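Local coordinates for protein MIPZ (Caulobacter crescentus, PDB 2XJ9) that regulates bacterial cell division as an ATPase that positions the division plane, dimerising and binding the nucleoid to form a gradient of the inhibitor, at residues Ile214-Arg219 with Leu257-His262; Thr131-Asn134 with Asp139-Met142; Thr27-Gly32 with Phe106-Thr111. The protein carries 1 engineered substitution. One frame throughout, in Å; residues are numbered along the deposited sequence.

In the fold
All three contacts reach the same parallel sheet, and two of them touch a nucleotide. Contact 1 contributes to the adenine end of the pocket that belongs to this subunit. Contact 2 lies about 16 Å from it, centre to centre, and hydrogen-bonds the ribose O3' of the nucleotide seated mainly in the second subunit. The pair thus serves the two sites of the dimer. Contact 3 lies deeper in the core; its Leu108 side chain is about 12 Å from a bound nucleotide. It touches contact 1 where Met261 SD meets Ala28 CB at 3.7 Å. Contacts 2 and 3 do not touch, their nearest atoms being about 8 Å apart.

Contact 1 (Ile214-Arg219 with Leu257-His262). With AGS (phosphothiophosphoric acid-adenylate ester), chain D.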
# COMPACT_ATOMS: atom_id res chain seq x y z
N ILE A 214 14.32 5.86 14.99
CA ILE A 214 12.88 5.97 14.94
C ILE A 214 12.41 7.42 15.12
O ILE A 214 12.89 8.14 15.99
CB ILE A 214 12.23 5.07 15.99
CG1 ILE A 214 12.69 3.63 15.78
CG2 ILE A 214 10.72 5.17 15.91
CD1 ILE A 214 12.56 2.78 17.00
N GLY A 215 11.48 7.83 14.26
CA GLY A 215 10.88 9.14 14.38
C GLY A 215 9.47 9.05 14.94
O GLY A 215 8.91 7.95 15.09
N PRO A 216 8.87 10.21 15.23
CA PRO A 216 7.53 10.35 15.80
C PRO A 216 6.44 9.98 14.79
O PRO A 216 6.50 10.39 13.62
CB PRO A 216 7.43 11.84 16.12
CG PRO A 216 8.71 12.49 15.58
CD PRO A 216 9.38 11.49 14.71
N GLY A 217 5.45 9.21 15.25
CA GLY A 217 4.38 8.77 14.37
C GLY A 217 3.38 9.84 13.95
O GLY A 217 3.24 10.87 14.62
N LEU A 218 2.71 9.61 12.82
CA LEU A 218 1.45 10.30 12.55
C LEU A 218 0.29 9.38 12.94
O LEU A 218 0.44 8.17 13.02
CB LEU A 218 1.33 10.65 11.08
CG LEU A 218 2.47 11.48 10.48
CD1 LEU A 218 2.06 12.01 9.10
CD2 LEU A 218 2.84 12.61 11.41
N ARG A 219 -0.87 9.96 13.19
CA ARG A 219 -2.00 9.14 13.56
C ARG A 219 -2.97 9.15 12.42
O ARG A 219 -2.96 10.05 11.60
CB ARG A 219 -2.65 9.66 14.83
CG ARG A 219 -1.73 9.59 16.02
CD ARG A 219 -2.50 9.65 17.32
NE ARG A 219 -3.80 8.98 17.20
CZ ARG A 219 -4.56 8.62 18.23
NH1 ARG A 219 -5.73 8.02 18.03
NH2 ARG A 219 -4.15 8.86 19.48
N LEU A 257 3.05 17.09 12.63
CA LEU A 257 3.83 17.43 11.48
C LEU A 257 5.05 18.18 11.94
O LEU A 257 6.18 17.89 11.51
CB LEU A 257 3.03 18.31 10.54
CG LEU A 257 2.57 17.67 9.23
CD1 LEU A 257 2.41 16.16 9.37
CD2 LEU A 257 1.27 18.33 8.82
N ARG A 258 4.84 19.14 12.83
CA ARG A 258 5.94 19.93 13.35
C ARG A 258 6.95 19.03 14.07
O ARG A 258 8.14 19.04 13.76
CB ARG A 258 5.44 21.03 14.27
CG ARG A 258 6.47 22.09 14.59
CD ARG A 258 5.85 23.21 15.40
NE ARG A 258 4.83 23.92 14.63
CZ ARG A 258 3.56 24.09 15.02
NH1 ARG A 258 2.71 24.75 14.24
NH2 ARG A 258 3.15 23.61 16.20
N ALA A 259 6.49 18.22 15.01
CA ALA A 259 7.38 17.29 15.68
C ALA A 259 8.17 16.52 14.66
O ALA A 259 9.39 16.42 14.75
CB ALA A 259 6.62 16.35 16.54
N LEU A 260 7.46 15.97 13.68
CA LEU A 260 8.09 15.23 12.59
C LEU A 260 9.21 16.05 11.92
O LEU A 260 10.37 15.64 11.93
CB LEU A 260 7.03 14.78 11.57
CG LEU A 260 7.37 13.59 10.65
CD1 LEU A 260 7.49 14.06 9.22
CD2 LEU A 260 8.66 12.89 11.09
N MET A 261 8.85 17.19 11.35
CA MET A 261 9.82 18.10 10.75
C MET A 261 11.11 18.30 11.57
O MET A 261 12.22 18.34 11.01
CB MET A 261 9.16 19.45 10.53
CG MET A 261 8.07 19.41 9.50
SD MET A 261 8.78 19.53 7.85
CE MET A 261 9.34 21.24 7.90
N HIS A 262 10.96 18.46 12.88
CA HIS A 262 12.12 18.67 13.72
C HIS A 262 13.03 17.46 13.68
O HIS A 262 14.21 17.56 13.35
CB HIS A 262 11.71 19.01 15.15
CG HIS A 262 11.27 20.43 15.31
ND1 HIS A 262 11.45 21.15 16.48
CD2 HIS A 262 10.67 21.28 14.44
CE1 HIS A 262 10.96 22.37 16.31
NE2 HIS A 262 10.49 22.48 15.09
PG AGS D . 1.82 2.97 -2.47
S1G AGS D . 2.59 1.65 -2.39
O2G AGS D . 0.47 2.89 -3.14
O3G AGS D . 2.60 4.17 -2.97
PB AGS D . 1.95 4.73 -0.20
O1B AGS D . 3.11 4.32 0.68
O2B AGS D . 2.00 5.83 -1.23
O3B AGS D . 1.48 3.36 -0.93
PA AGS D . -0.21 6.29 0.81
O1A AGS D . 0.58 7.53 1.16
O2A AGS D . -1.05 6.28 -0.40
O3A AGS D . 0.74 5.01 0.81
O5' AGS D . -1.11 5.88 2.07
C5' AGS D . -1.92 4.71 2.00
C4' AGS D . -3.39 5.07 2.28
O4' AGS D . -3.41 5.57 3.59
C3' AGS D . -3.96 6.21 1.45
O3' AGS D . -5.35 5.99 1.28
C2' AGS D . -3.82 7.47 2.26
O2' AGS D . -4.89 8.36 1.91
C1' AGS D . -3.91 6.90 3.66
N9 AGS D . -3.08 7.44 4.76
C8 AGS D . -1.73 7.34 4.87
N7 AGS D . -1.29 7.90 6.03
C5 AGS D . -2.38 8.34 6.68
C6 AGS D . -2.63 9.02 7.94
N6 AGS D . -1.60 9.33 8.75
N1 AGS D . -3.92 9.30 8.25
C2 AGS D . -4.95 9.00 7.45
N3 AGS D . -4.80 8.38 6.28
C4 AGS D . -3.56 8.04 5.85
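Leu218 and Leu257 meet by their methyl ends, and Pro216 lies against Leu260. These pairs hold the chain leaving strand 213-215 against helix 249-263. The tighter part is made by the buried Leu218 and Leu260 with their partners Leu257 and Pro216. Leu218 CD2 approaches Leu257 CD1 at 4.1 Å, and Leu218 CD1 is almost as near, so the Leu257 methyl faces the fork of Leu218. The chi1 of Leu218, -55°, sets CG beside the backbone N and opposite the carbonyl carbon, and from there the branch reaches the helix. Leu257 also touches His24 of helix 18-30, and Leu260 touches Leu25 of the same helix. This side is therefore closed by a second helix. Pro216 makes the neighbouring contact. Its CD meets Leu260 CD2 at 3.9 Å, the two side chains running at about a right angle. Its CG passes over the helix backbone near Ala259 O.

The other side is looser. Ala259 is exposed, and its CB is 4.5 Å from Pro216 CG, a light touch on the solvent side. No hydrogen bond joins the two segments, so the helix is held here by apolar contact.

The polar work is done by the backbone beyond Leu218. Arg219 O accepts a hydrogen bond from the adenine amino group N6 of the bound nucleotide, at 3.2 Å and 151°. Leu218 CB lies 4.0 Å from the same N6. The leucine is thus anchored on the helix at its methyl end and borders the base at its root. This chemistry is consistent with a main-chain carbonyl that helps to recognise the adenine amino group, with an apolar leucine beside the base.

Contact 2 (Thr131-Asn134 with Asp139-Met142). With AGS (phosphothiophosphoric acid-adenylate ester), chain F.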
# COMPACT_ATOMS: atom_id res chain seq x y z
N THR A 131 11.23 6.69 6.03
CA THR A 131 10.54 5.43 5.79
C THR A 131 9.35 5.22 6.72
O THR A 131 9.49 4.64 7.80
CB THR A 131 11.46 4.23 5.97
OG1 THR A 131 12.29 4.11 4.82
CG2 THR A 131 10.66 2.98 6.10
N PRO A 132 8.16 5.68 6.31
CA PRO A 132 6.97 5.56 7.14
C PRO A 132 6.49 4.14 7.07
O PRO A 132 6.63 3.54 6.03
CB PRO A 132 5.97 6.43 6.40
CG PRO A 132 6.35 6.25 4.99
CD PRO A 132 7.84 6.15 4.96
N MET A 133 5.95 3.61 8.16
CA MET A 133 5.37 2.28 8.10
C MET A 133 4.11 2.17 8.96
O MET A 133 3.88 2.99 9.86
CB MET A 133 6.39 1.24 8.56
CG MET A 133 6.51 1.12 10.07
SD MET A 133 7.69 -0.15 10.56
CE MET A 133 6.83 -1.66 10.11
N ASN A 134 3.29 1.16 8.67
CA ASN A 134 2.13 0.87 9.51
C ASN A 134 2.58 0.16 10.77
O ASN A 134 3.56 -0.59 10.77
CB ASN A 134 1.12 -0.02 8.79
CG ASN A 134 0.36 0.70 7.68
OD1 ASN A 134 -0.50 1.54 7.95
ND2 ASN A 134 0.64 0.34 6.43
N ASP A 139 3.75 -5.03 7.78
CA ASP A 139 4.70 -4.04 7.27
C ASP A 139 6.10 -4.38 7.72
O ASP A 139 7.01 -4.40 6.92
CB ASP A 139 4.35 -2.62 7.73
CG ASP A 139 3.13 -2.04 7.02
OD1 ASP A 139 2.19 -2.78 6.68
OD2 ASP A 139 3.09 -0.83 6.81
N PHE A 140 6.26 -4.67 9.00
CA PHE A 140 7.56 -4.91 9.58
C PHE A 140 8.36 -5.98 8.84
O PHE A 140 9.58 -6.00 8.93
CB PHE A 140 7.42 -5.32 11.03
CG PHE A 140 8.73 -5.53 11.71
CD1 PHE A 140 9.27 -6.80 11.86
CD2 PHE A 140 9.45 -4.47 12.21
CE1 PHE A 140 10.47 -6.99 12.50
CE2 PHE A 140 10.65 -4.66 12.85
CZ PHE A 140 11.16 -5.91 12.99
N ASP A 141 7.67 -6.86 8.13
CA ASP A 141 8.35 -8.00 7.51
C ASP A 141 9.21 -7.62 6.30
O ASP A 141 9.99 -8.43 5.81
CB ASP A 141 7.32 -9.04 7.08
CG ASP A 141 7.96 -10.34 6.66
OD1 ASP A 141 7.66 -10.81 5.54
OD2 ASP A 141 8.76 -10.88 7.45
N MET A 142 9.04 -6.40 5.81
CA MET A 142 9.89 -5.87 4.74
C MET A 142 11.13 -5.16 5.30
O MET A 142 12.09 -4.88 4.56
CB MET A 142 9.10 -4.96 3.78
CG MET A 142 8.07 -5.74 2.94
SD MET A 142 8.85 -7.02 1.90
CE MET A 142 9.74 -6.00 0.71
PG AGS F . 0.57 -4.47 -0.84
S1G AGS F . 0.35 -5.92 -1.19
O2G AGS F . 0.33 -3.43 -1.94
O3G AGS F . 1.83 -4.23 -0.06
PB AGS F . -1.93 -5.03 0.58
O1B AGS F . -2.97 -4.48 -0.35
O2B AGS F . -1.48 -6.46 0.61
O3B AGS F . -0.59 -4.16 0.27
PA AGS F . -2.22 -5.39 3.35
O1A AGS F . -3.29 -6.44 3.21
O2A AGS F . -0.84 -5.82 3.75
O3A AGS F . -2.32 -4.49 2.03
O5' AGS F . -2.70 -4.32 4.44
C5' AGS F . -2.04 -3.07 4.62
C4' AGS F . -1.77 -2.88 6.12
O4' AGS F . -3.00 -2.73 6.79
C3' AGS F . -1.09 -4.05 6.82
O3' AGS F . -0.16 -3.59 7.81
C2' AGS F . -2.18 -4.81 7.52
O2' AGS F . -1.56 -5.17 8.73
C1' AGS F . -3.21 -3.75 7.79
N9 AGS F . -4.68 -3.97 7.66
C8 AGS F . -5.33 -4.13 6.49
N7 AGS F . -6.65 -4.21 6.70
C5 AGS F . -6.89 -4.08 8.02
C6 AGS F . -8.11 -4.06 8.89
N6 AGS F . -9.35 -4.21 8.37
N1 AGS F . -7.91 -3.89 10.22
C2 AGS F . -6.66 -3.74 10.74
N3 AGS F . -5.52 -3.74 10.01
C4 AGS F . -5.58 -3.90 8.66
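Met133 and Asn134, at the end of the weakly bonded strand 128-134, meet Asp139 and Phe140 of the short, weakly bonded helix 137-140. Earlier in the strand, Thr131 OG1 bonds to Gly10 O, and Pro132 rests on Lys18 and Ile21 of helix 18-30. Met133 makes the apolar half of the contact. Its chain bends about the CG-SD bond, chi3 -71°, and brings the terminal methyl CE round to the helix. CE lies 3.6 Å from Asp139 CB and 3.8 Å from Phe140 CB. It comes to the edge of the Phe140 ring, near the ring plane, and not over a face.

Asn134 makes the polar half. Its backbone N and its side-chain ND2 both donate to Asp139 OD2, each at 2.7 Å from that oxygen. The backbone N-H arrives from above the carboxylate, 43° out of its plane. ND2 comes in on the syn side, much closer to the plane. The amide and carboxylate planes are steeply turned, 76° apart. ND2 also bonds to Gly15 O, and Asn134 OD1 accepts from Arg187 NH1 of the second subunit, so the amide is held at both ends and across the dimer.

The second carboxylate oxygen, OD1, serves the ligand. It accepts a hydrogen bond from the ribose O3', 2.7 Å away, of a nucleotide also bonded to Lys18 and Thr20 of the second subunit. An alanine in place of Asp139 would probably leave the backbone N and ND2 of Asn134 without their shared acceptor, and the ribose O3' without its mate. The chemistry implies a division of labour: OD2 is spent on fixing the carboxylate, which aims OD1 at a nucleotide shared between subunits.

Contact 3 (Thr27-Gly32 with Phe106-Thr111); sequences TALLYG and FILIDT
Helix 18-30, which follows the phosphate-binding P-loop, packs on the parallel sheet of this P-loop ATPase through Leu29, which meets Phe106 and Leu108 of strand 106-110. Leu29 lies near the C-terminal end of the helix and points at the strand. Its CD2 stands 4.0 Å from Phe106 CE2, over one face of the ring. CD1 is 4.2 Å from Phe106 CG, so both methyls lie over the same face, CD1 offset toward the rim. The two side chains cross at about a right angle. Phe106 has CG beside its backbone N, chi1 -73°, which turns the ring to meet Leu29.

The second touch is lighter. Leu29 CD1 comes within 4.3 Å of Leu108 CD2, two residues further along the strand and on the same side of it. One leucine therefore rests on two successive strand positions that face the helix. All three residues are buried, and the contact is wholly apolar.

Other residues complete the packing. Phe106 makes an edge-to-face contact with Tyr269, and Leu108 touches Val26, about one turn before Leu29 on the helix. Toward the other end of the strand, Asp110 OD2 bonds to Ser19 OG, and Ser19 belongs to the magnesium site. The same helix and strand thus pack hydrophobically at one end and approach the metal at the other. Such a helix, laid over a central parallel sheet with the P-loop at its N-terminal end, is characteristic of the P-loop NTPase fold.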
# COMPACT_ATOMS: atom_id res chain seq x y z
N THR A 27 4.83 20.43 1.24
CA THR A 27 3.97 21.53 1.61
C THR A 27 4.50 22.30 2.83
O THR A 27 4.38 23.50 2.88
CB THR A 27 2.52 21.06 1.82
OG1 THR A 27 1.64 21.95 1.15
CG2 THR A 27 2.17 21.00 3.32
N ALA A 28 5.07 21.62 3.81
CA ALA A 28 5.65 22.29 4.97
C ALA A 28 6.88 23.10 4.58
O ALA A 28 7.02 24.24 5.01
CB ALA A 28 6.01 21.28 6.04
N LEU A 29 7.76 22.51 3.78
CA LEU A 29 8.96 23.19 3.28
C LEU A 29 8.62 24.45 2.50
O LEU A 29 9.05 25.54 2.85
CB LEU A 29 9.79 22.25 2.41
CG LEU A 29 10.45 21.18 3.25
CD1 LEU A 29 10.99 20.07 2.42
CD2 LEU A 29 11.55 21.80 4.08
N LEU A 30 7.84 24.31 1.45
CA LEU A 30 7.30 25.48 0.78
C LEU A 30 6.97 26.63 1.74
O LEU A 30 7.37 27.78 1.49
CB LEU A 30 6.06 25.09 -0.02
CG LEU A 30 6.31 24.92 -1.51
CD1 LEU A 30 7.75 24.50 -1.74
CD2 LEU A 30 5.32 23.93 -2.10
N TYR A 31 6.26 26.32 2.84
CA TYR A 31 5.79 27.33 3.79
C TYR A 31 6.86 27.72 4.80
O TYR A 31 6.62 28.53 5.70
CB TYR A 31 4.53 26.86 4.53
CG TYR A 31 3.23 27.12 3.79
CD1 TYR A 31 2.62 26.13 3.02
CD2 TYR A 31 2.60 28.35 3.87
CE1 TYR A 31 1.44 26.36 2.34
CE2 TYR A 31 1.40 28.60 3.19
CZ TYR A 31 0.83 27.60 2.43
OH TYR A 31 -0.36 27.84 1.76
N GLY A 32 8.05 27.13 4.66
CA GLY A 32 9.19 27.55 5.44
C GLY A 32 10.15 28.34 4.56
O GLY A 32 11.34 28.43 4.83
N PHE A 106 15.64 21.76 -1.93
CA PHE A 106 15.31 20.39 -1.58
C PHE A 106 14.75 19.65 -2.78
O PHE A 106 14.00 20.21 -3.58
CB PHE A 106 14.28 20.36 -0.46
CG PHE A 106 14.83 20.74 0.86
CD1 PHE A 106 15.54 19.82 1.62
CD2 PHE A 106 14.66 22.03 1.36
CE1 PHE A 106 16.06 20.17 2.85
CE2 PHE A 106 15.18 22.39 2.60
CZ PHE A 106 15.88 21.46 3.35
N ILE A 107 15.14 18.40 -2.90
CA ILE A 107 14.51 17.51 -3.86
C ILE A 107 13.79 16.40 -3.13
O ILE A 107 14.42 15.56 -2.49
CB ILE A 107 15.50 16.85 -4.81
CG1 ILE A 107 16.01 17.85 -5.85
CG2 ILE A 107 14.83 15.67 -5.50
CD1 ILE A 107 16.82 18.96 -5.26
N LEU A 108 12.47 16.41 -3.24
CA LEU A 108 11.63 15.41 -2.62
C LEU A 108 11.31 14.32 -3.63
O LEU A 108 10.65 14.56 -4.65
CB LEU A 108 10.33 16.03 -2.14
CG LEU A 108 10.02 15.75 -0.69
CD1 LEU A 108 10.07 14.27 -0.43
CD2 LEU A 108 11.03 16.46 0.17
N ILE A 109 11.78 13.12 -3.35
CA ILE A 109 11.45 12.01 -4.22
C ILE A 109 10.52 11.01 -3.55
O ILE A 109 10.87 10.42 -2.52
CB ILE A 109 12.69 11.29 -4.67
CG1 ILE A 109 13.67 12.31 -5.24
CG2 ILE A 109 12.33 10.25 -5.69
CD1 ILE A 109 15.04 11.74 -5.60
N ASP A 110 9.33 10.85 -4.13
CA ASP A 110 8.41 9.82 -3.68
C ASP A 110 8.60 8.55 -4.48
O ASP A 110 8.60 8.59 -5.70
CB ASP A 110 6.97 10.27 -3.81
CG ASP A 110 6.00 9.31 -3.15
OD1 ASP A 110 6.43 8.22 -2.71
OD2 ASP A 110 4.81 9.63 -3.09
N THR A 111 8.76 7.41 -3.81
CA THR A 111 8.98 6.17 -4.54
C THR A 111 7.77 5.23 -4.43
O THR A 111 6.90 5.45 -3.59
CB THR A 111 10.31 5.47 -4.15
OG1 THR A 111 10.20 4.88 -2.85
CG2 THR A 111 11.41 6.46 -4.13